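PDB 5KEI: 2,3-dihydroxybenzoate-AMP ligase from Mycobacterium smegmatis, which belongs to the ANL superfamily of AMP-binding enzymes, with a large AMP-binding domain followed by a smaller C-terminal domain. Local coordinates for residues V248-L253 against T275-T280; P282-A287 against A306-Q311. All blocks are in the same frame, centred on the assembly; numbering follows the deposited sequence.

Contact 1. Residues V248-L253 against T275-T280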
ATOM      1  N   VAL A 248       9.952 -12.479  17.850  1.00 38.42           N
ATOM      2  CA  VAL A 248       8.859 -13.260  17.278  1.00 36.81           C
ATOM      3  C   VAL A 248       7.738 -12.295  16.904  1.00 34.64           C
ATOM      4  O   VAL A 248       7.046 -11.777  17.779  1.00 35.10           O
ATOM      5  CB  VAL A 248       8.353 -14.333  18.274  1.00 35.59           C
ATOM      6  CG1 VAL A 248       7.286 -15.193  17.642  1.00 31.26           C
ATOM      7  CG2 VAL A 248       9.535 -15.198  18.765  1.00 32.54           C
ATOM      8  N   TYR A 249       7.590 -12.023  15.609  1.00 32.61           N
ATOM      9  CA  TYR A 249       6.622 -11.021  15.134  1.00 30.04           C
ATOM     10  C   TYR A 249       5.276 -11.656  14.780  1.00 29.44           C
ATOM     11  O   TYR A 249       5.212 -12.654  14.070  1.00 30.96           O
ATOM     12  CB  TYR A 249       7.200 -10.264  13.935  1.00 28.66           C
ATOM     13  CG  TYR A 249       6.254  -9.291  13.272  1.00 30.44           C
ATOM     14  CD1 TYR A 249       6.039  -8.026  13.804  1.00 27.99           C
ATOM     15  CD2 TYR A 249       5.588  -9.633  12.092  1.00 29.04           C
ATOM     16  CE1 TYR A 249       5.161  -7.122  13.185  1.00 31.69           C
ATOM     17  CE2 TYR A 249       4.705  -8.744  11.469  1.00 29.77           C
ATOM     18  CZ  TYR A 249       4.498  -7.495  12.019  1.00 31.52           C
ATOM     19  OH  TYR A 249       3.644  -6.616  11.407  1.00 30.44           O
ATOM     20  N   LEU A 250       4.198 -11.080  15.291  1.00 32.32           N
ATOM     21  CA  LEU A 250       2.868 -11.626  15.047  1.00 30.34           C
ATOM     22  C   LEU A 250       2.165 -10.813  13.975  1.00 30.28           C
ATOM     23  O   LEU A 250       1.959  -9.609  14.133  1.00 30.28           O
ATOM     24  CB  LEU A 250       2.045 -11.635  16.329  1.00 27.90           C
ATOM     25  CG  LEU A 250       0.561 -11.993  16.220  1.00 31.96           C
ATOM     26  CD1 LEU A 250       0.372 -13.506  16.087  1.00 28.54           C
ATOM     27  CD2 LEU A 250      -0.202 -11.452  17.412  1.00 30.73           C
ATOM     28  N   VAL A 251       1.834 -11.474  12.872  1.00 31.67           N
ATOM     29  CA  VAL A 251       1.117 -10.853  11.766  1.00 26.22           C
ATOM     30  C   VAL A 251      -0.364 -10.878  12.079  1.00 31.26           C
ATOM     31  O   VAL A 251      -1.032 -11.891  11.894  1.00 32.66           O
ATOM     32  CB  VAL A 251       1.399 -11.578  10.439  1.00 29.74           C
ATOM     33  CG1 VAL A 251       0.588 -10.961   9.291  1.00 28.73           C
ATOM     34  CG2 VAL A 251       2.903 -11.537  10.138  1.00 24.69           C
ATOM     35  N   ALA A 252      -0.872  -9.758  12.570  1.00 32.57           N
ATOM     36  CA  ALA A 252      -2.265  -9.679  12.990  1.00 35.40           C
ATOM     37  C   ALA A 252      -3.127  -8.976  11.934  1.00 31.35           C
ATOM     38  O   ALA A 252      -4.318  -9.264  11.791  1.00 34.78           O
ATOM     39  CB  ALA A 252      -2.366  -8.963  14.334  1.00 33.93           C
ATOM     40  N   LEU A 253      -2.515  -8.051  11.208  1.00 31.05           N
ATOM     41  CA  LEU A 253      -3.160  -7.386  10.081  1.00 31.21           C
ATOM     42  C   LEU A 253      -3.078  -8.271   8.822  1.00 31.86           C
ATOM     43  O   LEU A 253      -2.318  -9.236   8.807  1.00 27.23           O
ATOM     44  CB  LEU A 253      -2.496  -6.030   9.854  1.00 27.01           C
ATOM     45  CG  LEU A 253      -2.647  -5.110  11.066  1.00 32.05           C
ATOM     46  CD1 LEU A 253      -1.582  -4.001  11.056  1.00 22.63           C
ATOM     47  CD2 LEU A 253      -4.070  -4.538  11.109  1.00 22.55           C
ATOM     48  N   THR A 275      11.508 -15.007  13.955  1.00 36.20           N
ATOM     49  CA  THR A 275      10.337 -15.835  13.665  1.00 34.98           C
ATOM     50  C   THR A 275       9.110 -14.963  13.371  1.00 35.06           C
ATOM     51  O   THR A 275       8.888 -13.938  14.023  1.00 33.56           O
ATOM     52  CB  THR A 275      10.020 -16.788  14.846  1.00 34.42           C
ATOM     53  OG1 THR A 275      11.196 -17.530  15.198  1.00 38.93           O
ATOM     54  CG2 THR A 275       8.879 -17.749  14.499  1.00 32.17           C
ATOM     55  N   THR A 276       8.314 -15.369  12.388  1.00 34.10           N
ATOM     56  CA  THR A 276       7.056 -14.695  12.105  1.00 28.19           C
ATOM     57  C   THR A 276       5.884 -15.650  12.334  1.00 33.14           C
ATOM     58  O   THR A 276       5.900 -16.794  11.868  1.00 37.66           O
ATOM     59  CB  THR A 276       7.029 -14.156  10.658  1.00 32.88           C
ATOM     60  OG1 THR A 276       7.951 -13.059  10.542  1.00 30.10           O
ATOM     61  CG2 THR A 276       5.635 -13.695  10.279  1.00 26.69           C
ATOM     62  N   VAL A 277       4.876 -15.175  13.059  1.00 32.30           N
ATOM     63  CA  VAL A 277       3.674 -15.952  13.366  1.00 31.33           C
ATOM     64  C   VAL A 277       2.432 -15.356  12.720  1.00 31.49           C
ATOM     65  O   VAL A 277       2.084 -14.225  13.013  1.00 34.57           O
ATOM     66  CB  VAL A 277       3.411 -16.014  14.880  1.00 34.08           C
ATOM     67  CG1 VAL A 277       2.118 -16.744  15.134  1.00 30.14           C
ATOM     68  CG2 VAL A 277       4.595 -16.667  15.624  1.00 31.65           C
ATOM     69  N   PHE A 278       1.760 -16.117  11.857  1.00 34.38           N
ATOM     70  CA  PHE A 278       0.510 -15.681  11.223  1.00 31.19           C
ATOM     71  C   PHE A 278      -0.702 -16.048  12.085  1.00 37.75           C
ATOM     72  O   PHE A 278      -0.725 -17.115  12.703  1.00 39.30           O
ATOM     73  CB  PHE A 278       0.350 -16.312   9.833  1.00 34.52           C
ATOM     74  CG  PHE A 278       1.389 -15.876   8.837  1.00 32.17           C
ATOM     75  CD1 PHE A 278       2.648 -16.435   8.843  1.00 29.89           C
ATOM     76  CD2 PHE A 278       1.101 -14.903   7.900  1.00 33.58           C
ATOM     77  CE1 PHE A 278       3.601 -16.029   7.944  1.00 32.07           C
ATOM     78  CE2 PHE A 278       2.058 -14.496   6.986  1.00 33.81           C
ATOM     79  CZ  PHE A 278       3.303 -15.058   7.009  1.00 28.91           C
ATOM     80  N   THR A 279      -1.706 -15.172  12.130  1.00 31.05           N
ATOM     81  CA  THR A 279      -2.955 -15.500  12.813  1.00 33.89           C
ATOM     82  C   THR A 279      -4.160 -15.023  12.025  1.00 37.68           C
ATOM     83  O   THR A 279      -4.129 -13.992  11.360  1.00 36.33           O
ATOM     84  CB  THR A 279      -3.054 -14.900  14.257  1.00 40.24           C
ATOM     85  OG1 THR A 279      -4.338 -15.223  14.814  1.00 41.27           O
ATOM     86  CG2 THR A 279      -2.870 -13.362  14.267  1.00 28.68           C
ATOM     87  N   THR A 280      -5.224 -15.797  12.140  1.00 38.64           N
ATOM     88  CA  THR A 280      -6.477 -15.575  11.444  1.00 41.25           C
ATOM     89  C   THR A 280      -7.386 -14.733  12.317  1.00 43.18           C
ATOM     90  O   THR A 280      -8.322 -14.070  11.846  1.00 41.00           O
ATOM     91  CB  THR A 280      -7.140 -16.935  11.115  1.00 44.53           C
ATOM     92  OG1 THR A 280      -6.314 -17.648  10.180  1.00 43.17           O
ATOM     93  CG2 THR A 280      -8.526 -16.758  10.532  1.00 53.95           C
TER
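The Phe278 ring has Val251 CG2 over one face. Phe278 CD2 also comes within 4.2 Å of Val251 CB. Phe278 CG stands beside the backbone N (chi1 -65°), and the ring lies with one face under Val251 CG2. The Tyr249 ring meets the partner strand at its edge, where Thr276 OG1 lies near the ring plane. Val251 and Thr276 cross obliquely on this same face of the sheet, and their CG2 methyls touch at 3.5 Å. Strands 248-251 and 275-278 are parallel neighbours in the large mixed sheet of the AMP-binding domain. The chain between them contains helices 258-262 and 265-271, so the pair forms a beta-alpha-beta crossover unit. Strand 62-65 flanks Thr276 on one side, and strand 298-301 flanks Leu250 on the other. Tyr249 is gripped at both backbone ends: its N donates to Thr275 O at 2.8 Å, and its O accepts from Val277 N at 2.7 Å in a nearly straight bond (175°). Val251 N then donates to Val277 O, also at 2.8 Å. Beyond the strands the ladder loosens, and the bond from Thr279 N to Val251 O is weak. On the opposite face Val248 CG1 packs on Val277 CG2 at 3.7 Å. Leu250 CD1 lies against Val277 CG1 and, at 3.7 Å, against Thr279 CG2. That Thr279 methyl occupies the crowded position between N and carbonyl carbon, and it reaches Val251 O at 3.3 Å. Thr279 OG1, anti to the backbone N (chi1 177°), is hydrogen-bonded to Asp281 N.

Contact 2. Residues P282-A287 against A306-Q311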
ATOM      1  N   PRO A 282      -7.090 -11.905  15.225  1.00 43.43           N
ATOM      2  CA  PRO A 282      -6.402 -10.891  16.018  1.00 42.43           C
ATOM      3  C   PRO A 282      -7.286 -10.340  17.162  1.00 41.81           C
ATOM      4  O   PRO A 282      -6.926  -9.337  17.778  1.00 41.28           O
ATOM      5  CB  PRO A 282      -6.112  -9.816  14.984  1.00 35.26           C
ATOM      6  CG  PRO A 282      -7.340  -9.824  14.171  1.00 36.25           C
ATOM      7  CD  PRO A 282      -7.802 -11.280  14.100  1.00 45.75           C
ATOM      8  N   SER A 283      -8.418 -10.982  17.438  1.00 38.07           N
ATOM      9  CA  SER A 283      -9.213 -10.645  18.621  1.00 43.79           C
ATOM     10  C   SER A 283      -8.432 -10.979  19.905  1.00 42.20           C
ATOM     11  O   SER A 283      -7.620 -11.902  19.906  1.00 41.35           O
ATOM     12  CB  SER A 283     -10.550 -11.381  18.596  1.00 37.40           C
ATOM     13  OG  SER A 283     -10.333 -12.774  18.575  1.00 42.88           O
ATOM     14  N   PRO A 284      -8.675 -10.218  20.994  1.00 42.76           N
ATOM     15  CA  PRO A 284      -7.877 -10.285  22.227  1.00 39.10           C
ATOM     16  C   PRO A 284      -7.609 -11.702  22.756  1.00 43.97           C
ATOM     17  O   PRO A 284      -6.446 -12.060  22.997  1.00 43.72           O
ATOM     18  CB  PRO A 284      -8.731  -9.499  23.225  1.00 40.96           C
ATOM     19  CG  PRO A 284      -9.453  -8.526  22.406  1.00 39.48           C
ATOM     20  CD  PRO A 284      -9.756  -9.217  21.106  1.00 36.53           C
ATOM     21  N   GLU A 285      -8.666 -12.493  22.923  1.00 48.95           N
ATOM     22  CA  GLU A 285      -8.552 -13.827  23.514  1.00 51.34           C
ATOM     23  C   GLU A 285      -7.627 -14.739  22.700  1.00 48.56           C
ATOM     24  O   GLU A 285      -6.745 -15.403  23.254  1.00 47.00           O
ATOM     25  CB  GLU A 285      -9.939 -14.465  23.648  1.00 54.34           C
ATOM     26  CG  GLU A 285      -9.962 -15.718  24.536  1.00 68.47           C
ATOM     27  CD  GLU A 285     -11.371 -16.112  24.992  1.00 79.29           C
ATOM     28  OE1 GLU A 285     -12.344 -15.894  24.228  1.00 78.37           O
ATOM     29  OE2 GLU A 285     -11.502 -16.631  26.125  1.00 74.53           O
ATOM     30  N   ALA A 286      -7.827 -14.754  21.385  1.00 48.40           N
ATOM     31  CA  ALA A 286      -7.012 -15.564  20.484  1.00 43.37           C
ATOM     32  C   ALA A 286      -5.589 -15.020  20.363  1.00 45.26           C
ATOM     33  O   ALA A 286      -4.624 -15.791  20.337  1.00 46.92           O
ATOM     34  CB  ALA A 286      -7.663 -15.646  19.114  1.00 45.00           C
ATOM     35  N   ALA A 287      -5.452 -13.697  20.301  1.00 40.44           N
ATOM     36  CA  ALA A 287      -4.125 -13.099  20.160  1.00 39.58           C
ATOM     37  C   ALA A 287      -3.288 -13.257  21.440  1.00 41.47           C
ATOM     38  O   ALA A 287      -2.132 -13.656  21.364  1.00 38.94           O
ATOM     39  CB  ALA A 287      -4.241 -11.642  19.774  1.00 35.41           C
ATOM     40  N   ALA A 306      -5.865  -1.874  18.800  1.00 29.13           N
ATOM     41  CA  ALA A 306      -4.962  -1.684  19.926  1.00 30.03           C
ATOM     42  C   ALA A 306      -5.760  -1.313  21.182  1.00 34.62           C
ATOM     43  O   ALA A 306      -5.484  -1.810  22.279  1.00 32.83           O
ATOM     44  CB  ALA A 306      -3.925  -0.618  19.609  1.00 28.65           C
ATOM     45  N   LYS A 307      -6.759  -0.448  21.011  1.00 30.83           N
ATOM     46  CA  LYS A 307      -7.590   0.003  22.121  1.00 32.37           C
ATOM     47  C   LYS A 307      -8.434  -1.146  22.672  1.00 34.92           C
ATOM     48  O   LYS A 307      -8.564  -1.307  23.881  1.00 32.51           O
ATOM     49  CB  LYS A 307      -8.484   1.181  21.687  1.00 33.17           C
ATOM     50  CG  LYS A 307      -9.455   1.628  22.765  1.00 36.32           C
ATOM     51  CD  LYS A 307      -9.959   3.061  22.582  1.00 41.51           C
ATOM     52  CE  LYS A 307     -10.724   3.285  21.287  1.00 50.47           C
ATOM     53  NZ  LYS A 307     -11.224   4.710  21.162  1.00 48.92           N
ATOM     54  N   LEU A 308      -8.992  -1.949  21.772  1.00 35.50           N
ATOM     55  CA  LEU A 308      -9.753  -3.129  22.163  1.00 33.53           C
ATOM     56  C   LEU A 308      -8.903  -4.108  22.988  1.00 37.04           C
ATOM     57  O   LEU A 308      -9.362  -4.578  24.021  1.00 41.14           O
ATOM     58  CB  LEU A 308     -10.339  -3.815  20.919  1.00 33.84           C
ATOM     59  CG  LEU A 308     -11.221  -5.045  21.149  1.00 39.02           C
ATOM     60  CD1 LEU A 308     -12.500  -4.667  21.859  1.00 38.93           C
ATOM     61  CD2 LEU A 308     -11.515  -5.803  19.845  1.00 35.83           C
ATOM     62  N   TRP A 309      -7.667  -4.397  22.562  1.00 36.41           N
ATOM     63  CA  TRP A 309      -6.775  -5.288  23.325  1.00 34.06           C
ATOM     64  C   TRP A 309      -6.477  -4.768  24.711  1.00 40.16           C
ATOM     65  O   TRP A 309      -6.375  -5.539  25.655  1.00 45.88           O
ATOM     66  CB  TRP A 309      -5.421  -5.485  22.643  1.00 35.72           C
ATOM     67  CG  TRP A 309      -5.386  -6.365  21.449  1.00 36.16           C
ATOM     68  CD1 TRP A 309      -6.432  -6.730  20.660  1.00 33.41           C
ATOM     69  CD2 TRP A 309      -4.222  -6.985  20.893  1.00 31.62           C
ATOM     70  NE1 TRP A 309      -5.994  -7.543  19.648  1.00 35.91           N
ATOM     71  CE2 TRP A 309      -4.640  -7.714  19.767  1.00 32.36           C
ATOM     72  CE3 TRP A 309      -2.866  -6.992  21.242  1.00 30.30           C
ATOM     73  CZ2 TRP A 309      -3.749  -8.445  18.976  1.00 31.64           C
ATOM     74  CZ3 TRP A 309      -1.990  -7.720  20.473  1.00 32.12           C
ATOM     75  CH2 TRP A 309      -2.433  -8.442  19.347  1.00 30.58           C
ATOM     76  N   ALA A 310      -6.256  -3.461  24.800  1.00 37.04           N
ATOM     77  CA  ALA A 310      -5.904  -2.805  26.055  1.00 36.93           C
ATOM     78  C   ALA A 310      -7.021  -2.959  27.094  1.00 41.98           C
ATOM     79  O   ALA A 310      -6.778  -3.341  28.235  1.00 45.11           O
ATOM     80  CB  ALA A 310      -5.600  -1.328  25.806  1.00 28.34           C
ATOM     81  N   GLN A 311      -8.255  -2.683  26.687  1.00 40.95           N
ATOM     82  CA  GLN A 311      -9.375  -2.822  27.597  1.00 43.01           C
ATOM     83  C   GLN A 311      -9.827  -4.276  27.670  1.00 45.47           C
ATOM     84  O   GLN A 311     -10.947  -4.565  28.068  1.00 48.12           O
ATOM     85  CB  GLN A 311     -10.527  -1.902  27.175  1.00 44.98           C
ATOM     86  CG  GLN A 311     -11.151  -2.231  25.849  1.00 45.55           C
ATOM     87  CD  GLN A 311     -12.097  -1.151  25.363  1.00 44.83           C
ATOM     88  OE1 GLN A 311     -11.924   0.032  25.671  1.00 42.63           O
ATOM     89  NE2 GLN A 311     -13.107  -1.554  24.595  1.00 46.31           N
TER
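Leu308 is the first residue of 306-311 to touch 282-287. Its CG is anti to the backbone N (chi1 -178°), and its CD2 methyl meets Pro284 CD at 4.0 Å. The two side chains cross at about a right angle. Trp309 follows and carries most of the contact. Its CG stands beside the backbone N and anti to the carbonyl carbon (chi1 -75°), which sends the indole across to the start of the other helix. NE1 donates to Pro282 O at 2.8 Å. The acceptor lies in the ring plane, at the indole edge, and the donor sits nearly along the C=O axis. The N-H is bent somewhat from the line (149°). This bond gives the indole nitrogen of the buried Trp309 a backbone partner just ahead of helix 284-294. The segments join two consecutive helices of the AMP-binding domain, 284-294 and 303-310, with strand 298-301 between them in the chain. The indole also touches Thr299 and Leu301 of that strand, so it lies between helix and sheet. Pro284, in the first turn of its helix, places CG 3.9 Å from Trp309 CD1 and crosses the indole obliquely. One turn on, Ala287 CB points toward the tryptophan and comes against the six-membered ring obliquely, 3.3 Å from CZ2 and 3.7 Å from CH2. Ser283 is the N-cap residue, but its OG makes no capping bond and is hydrogen-bonded to Asp281 OD1. Ala310, next after Trp309, turns to helix 335-344 and packs on Leu340 and Ala344.

In the fold
Contact 1 and contact 2 follow in series along the chain, with centres about 14 Å apart. After strand 275-278 the chain passes through a short loop into helix 284-294 of contact 2. The two contacts touch at two points. Ala252 O lies 3.7 Å from Pro282 CB, and Leu250 CD2 lies 4.2 Å from Trp309 CH2. The tryptophan thus packs against the Leu250 face of the sheet, while Tyr249 and Phe278 occupy the other face. Strand 298-301 borders both contacts. Contact 1 is buried sheet core, about 19 Å from the chain centre. Contact 2 is partly buried and farther out, at about 24 Å.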